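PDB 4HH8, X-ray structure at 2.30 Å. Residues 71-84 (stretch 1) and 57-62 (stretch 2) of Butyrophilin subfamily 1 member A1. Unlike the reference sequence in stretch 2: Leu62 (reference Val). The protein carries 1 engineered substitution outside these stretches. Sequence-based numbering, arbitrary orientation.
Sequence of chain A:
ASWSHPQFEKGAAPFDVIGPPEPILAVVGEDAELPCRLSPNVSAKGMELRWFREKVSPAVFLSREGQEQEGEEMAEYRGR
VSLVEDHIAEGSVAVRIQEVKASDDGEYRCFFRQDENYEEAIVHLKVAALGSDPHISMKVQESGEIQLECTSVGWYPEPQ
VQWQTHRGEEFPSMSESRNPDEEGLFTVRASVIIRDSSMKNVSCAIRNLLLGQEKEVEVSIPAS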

# COMPACT_ATOMS: atom_id res chain seq x y z
N GLY A 71 -11.86 20.51 -13.65
CA GLY A 71 -10.84 21.53 -13.76
C GLY A 71 -10.25 22.00 -12.44
O GLY A 71 -9.29 22.78 -12.42
N GLU A 72 -10.84 21.54 -11.33
CA GLU A 72 -10.35 21.89 -10.01
C GLU A 72 -9.66 20.67 -9.36
O GLU A 72 -9.28 20.71 -8.19
CB GLU A 72 -11.51 22.36 -9.14
CG GLU A 72 -12.28 23.58 -9.67
CD GLU A 72 -12.97 24.36 -8.58
OE1 GLU A 72 -12.36 24.58 -7.48
OE2 GLU A 72 -14.13 24.75 -8.80
N GLU A 73 -9.53 19.58 -10.13
CA GLU A 73 -8.87 18.35 -9.71
C GLU A 73 -7.43 18.27 -10.23
O GLU A 73 -7.17 18.62 -11.39
CB GLU A 73 -9.66 17.14 -10.21
CG GLU A 73 -11.09 17.12 -9.65
CD GLU A 73 -11.91 15.91 -10.10
OE1 GLU A 73 -11.62 15.34 -11.16
OE2 GLU A 73 -12.86 15.53 -9.39
N MSE A 74 -6.51 17.81 -9.39
CA MSE A 74 -5.14 17.48 -9.84
C MSE A 74 -5.19 16.68 -11.11
O MSE A 74 -6.02 15.76 -11.25
CB MSE A 74 -4.39 16.68 -8.79
CG MSE A 74 -3.98 17.46 -7.57
SE MSE A 74 -3.41 16.27 -6.10
CE MSE A 74 -4.79 16.58 -4.85
N ALA A 75 -4.29 17.03 -12.04
CA ALA A 75 -4.22 16.36 -13.36
C ALA A 75 -3.91 14.87 -13.30
O ALA A 75 -4.40 14.09 -14.13
CB ALA A 75 -3.25 17.08 -14.30
N GLU A 76 -3.11 14.47 -12.32
CA GLU A 76 -2.79 13.06 -12.06
C GLU A 76 -3.93 12.28 -11.38
O GLU A 76 -3.82 11.05 -11.23
CB GLU A 76 -1.58 12.99 -11.17
CG GLU A 76 -1.50 14.17 -10.22
CD GLU A 76 -0.56 13.91 -9.07
OE1 GLU A 76 -0.83 12.92 -8.34
OE2 GLU A 76 0.43 14.68 -8.91
N TYR A 77 -4.98 12.96 -10.95
CA TYR A 77 -6.17 12.24 -10.51
C TYR A 77 -7.30 12.25 -11.51
O TYR A 77 -8.10 11.34 -11.53
CB TYR A 77 -6.59 12.68 -9.10
CG TYR A 77 -5.63 12.10 -8.09
CD1 TYR A 77 -5.68 10.74 -7.77
CD2 TYR A 77 -4.62 12.88 -7.51
CE1 TYR A 77 -4.78 10.19 -6.86
CE2 TYR A 77 -3.71 12.34 -6.62
CZ TYR A 77 -3.79 11.00 -6.29
OH TYR A 77 -2.92 10.44 -5.39
N ARG A 78 -7.33 13.25 -12.37
CA ARG A 78 -8.39 13.39 -13.36
C ARG A 78 -8.56 12.18 -14.18
O ARG A 78 -7.58 11.65 -14.69
CB ARG A 78 -8.06 14.51 -14.33
CG ARG A 78 -8.80 15.78 -14.10
CD ARG A 78 -8.26 16.77 -15.11
NE ARG A 78 -8.09 18.08 -14.51
CZ ARG A 78 -7.17 18.96 -14.89
NH1 ARG A 78 -6.29 18.64 -15.86
NH2 ARG A 78 -7.10 20.15 -14.29
N GLY A 79 -9.80 11.74 -14.35
CA GLY A 79 -10.06 10.58 -15.19
C GLY A 79 -9.86 9.23 -14.49
O GLY A 79 -10.16 8.19 -15.09
N ARG A 80 -9.37 9.22 -13.25
CA ARG A 80 -9.28 7.95 -12.48
C ARG A 80 -10.02 8.03 -11.14
O ARG A 80 -9.94 7.11 -10.33
CB ARG A 80 -7.80 7.52 -12.31
CG ARG A 80 -6.85 8.61 -11.82
CD ARG A 80 -5.33 8.24 -11.92
NE ARG A 80 -5.02 7.10 -11.08
CZ ARG A 80 -4.31 7.11 -9.96
NH1 ARG A 80 -3.68 8.20 -9.51
NH2 ARG A 80 -4.18 5.96 -9.32
N VAL A 81 -10.75 9.12 -10.91
CA VAL A 81 -11.51 9.33 -9.67
C VAL A 81 -13.00 9.48 -9.96
O VAL A 81 -13.40 10.00 -11.00
CB VAL A 81 -11.05 10.57 -8.87
CG1 VAL A 81 -9.61 10.41 -8.41
CG2 VAL A 81 -11.20 11.86 -9.69
N SER A 82 -13.83 9.01 -9.02
CA SER A 82 -15.28 9.08 -9.13
C SER A 82 -15.92 8.93 -7.76
O SER A 82 -15.35 8.31 -6.88
CB SER A 82 -15.87 8.04 -10.11
OG SER A 82 -15.66 6.71 -9.67
N LEU A 83 -17.12 9.47 -7.62
CA LEU A 83 -17.83 9.50 -6.37
C LEU A 83 -18.59 8.23 -6.26
O LEU A 83 -19.29 7.85 -7.20
CB LEU A 83 -18.82 10.67 -6.38
CG LEU A 83 -19.54 10.97 -5.07
CD1 LEU A 83 -18.53 11.25 -3.94
CD2 LEU A 83 -20.49 12.13 -5.31
N VAL A 84 -18.43 7.54 -5.14
CA VAL A 84 -19.33 6.44 -4.77
C VAL A 84 -20.45 7.05 -3.90
O VAL A 84 -20.19 7.72 -2.89
CB VAL A 84 -18.60 5.32 -4.04
CG1 VAL A 84 -19.59 4.17 -3.67
CG2 VAL A 84 -17.45 4.79 -4.89
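Stretch 2 (57-62) SPAVFL

Stretch 2 lies on stretch 1 as an extended segment pinned at one point and then packed by its side chains. The pin is a single beta bridge between Glu73 and Ala59, whose CA atoms are 4.6 Å apart. Ala59 N donates to Glu72 O at 3.0 Å, and Met74 N donates to Ala59 O at 2.7 Å, so one residue spends both its backbone polar groups on the two residues flanking Glu73. This is the pattern of a parallel bridge, and the chains run the same general way at this point. Pro58, reached through a cis peptide bond, turns its CB toward stretch 1, where it meets Met74 CG at 4.0 Å.

Beyond the pin, Phe61 and Val60 cover the most surface. Val60 is the one break in the extended backbone of stretch 2, with phi/psi of -67/-44, and its side chain enters an apolar pocket. Its CG1 sits over a face of the Tyr77 ring, 4.2 Å from the centroid, and 4.1 Å from Val81 CG1; its CG2 meets the selenomethionine Met74 CE at 3.5 Å. The loop supplies Met74 and Tyr77, and the strand that follows supplies Val81. Between them, a type II turn from Tyr77 to Arg80 redirects the chain, with Gly79 at a positive phi suited to glycine.

Phe61 begins the strand of stretch 2 and has chi1 in t. Val81 CG2 approaches the edge of its ring, 3.8 Å from Phe61 CD1, while Leu83 CB lies 3.7 Å from Phe61 CZ.

Glu73 then ties bridge to strand. Its CB points away overall, yet the m, t side chain brings its end back, and OE2 accepts a hydrogen bond from Leu62 N at 3.1 Å. A buried carboxylate thus serves a backbone NH three residues beyond the bridge. The rule is economical: fix the register with backbone bonds, fill the pocket with a branched side chain, and let a long polar one reach the start of the strand at Phe61 and Leu62.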

# COMPACT_ATOMS: atom_id res chain seq x y z
N SER A 57 -6.62 22.78 -2.84
CA SER A 57 -6.81 22.97 -4.27
C SER A 57 -5.42 23.02 -4.94
O SER A 57 -4.52 23.70 -4.44
CB SER A 57 -7.59 24.28 -4.49
OG SER A 57 -8.03 24.42 -5.84
N PRO A 58 -5.23 22.27 -6.06
CA PRO A 58 -6.19 21.37 -6.70
C PRO A 58 -6.39 20.09 -5.88
O PRO A 58 -5.48 19.67 -5.15
CB PRO A 58 -5.56 21.07 -8.05
CG PRO A 58 -4.22 21.76 -8.08
CD PRO A 58 -3.91 22.24 -6.72
N ALA A 59 -7.59 19.51 -6.00
CA ALA A 59 -8.04 18.44 -5.14
C ALA A 59 -7.88 17.11 -5.85
O ALA A 59 -7.66 17.07 -7.05
CB ALA A 59 -9.51 18.65 -4.76
N VAL A 60 -7.95 16.02 -5.08
CA VAL A 60 -8.03 14.68 -5.63
C VAL A 60 -9.38 14.51 -6.35
O VAL A 60 -9.45 13.93 -7.44
CB VAL A 60 -7.87 13.62 -4.48
CG1 VAL A 60 -8.17 12.20 -4.97
CG2 VAL A 60 -6.50 13.70 -3.91
N PHE A 61 -10.45 14.99 -5.70
CA PHE A 61 -11.81 14.86 -6.22
C PHE A 61 -12.65 16.02 -5.66
O PHE A 61 -12.53 16.42 -4.48
CB PHE A 61 -12.45 13.50 -5.90
CG PHE A 61 -13.88 13.41 -6.35
CD1 PHE A 61 -14.20 13.03 -7.65
CD2 PHE A 61 -14.90 13.80 -5.51
CE1 PHE A 61 -15.53 13.00 -8.08
CE2 PHE A 61 -16.23 13.80 -5.95
CZ PHE A 61 -16.54 13.40 -7.23
N LEU A 62 -13.44 16.62 -6.55
CA LEU A 62 -14.30 17.73 -6.16
C LEU A 62 -15.67 17.62 -6.84
O LEU A 62 -15.77 17.53 -8.07
CB LEU A 62 -13.62 19.08 -6.42
CG LEU A 62 -14.42 20.30 -5.93
CD1 LEU A 62 -14.77 20.23 -4.43
CD2 LEU A 62 -13.72 21.66 -6.28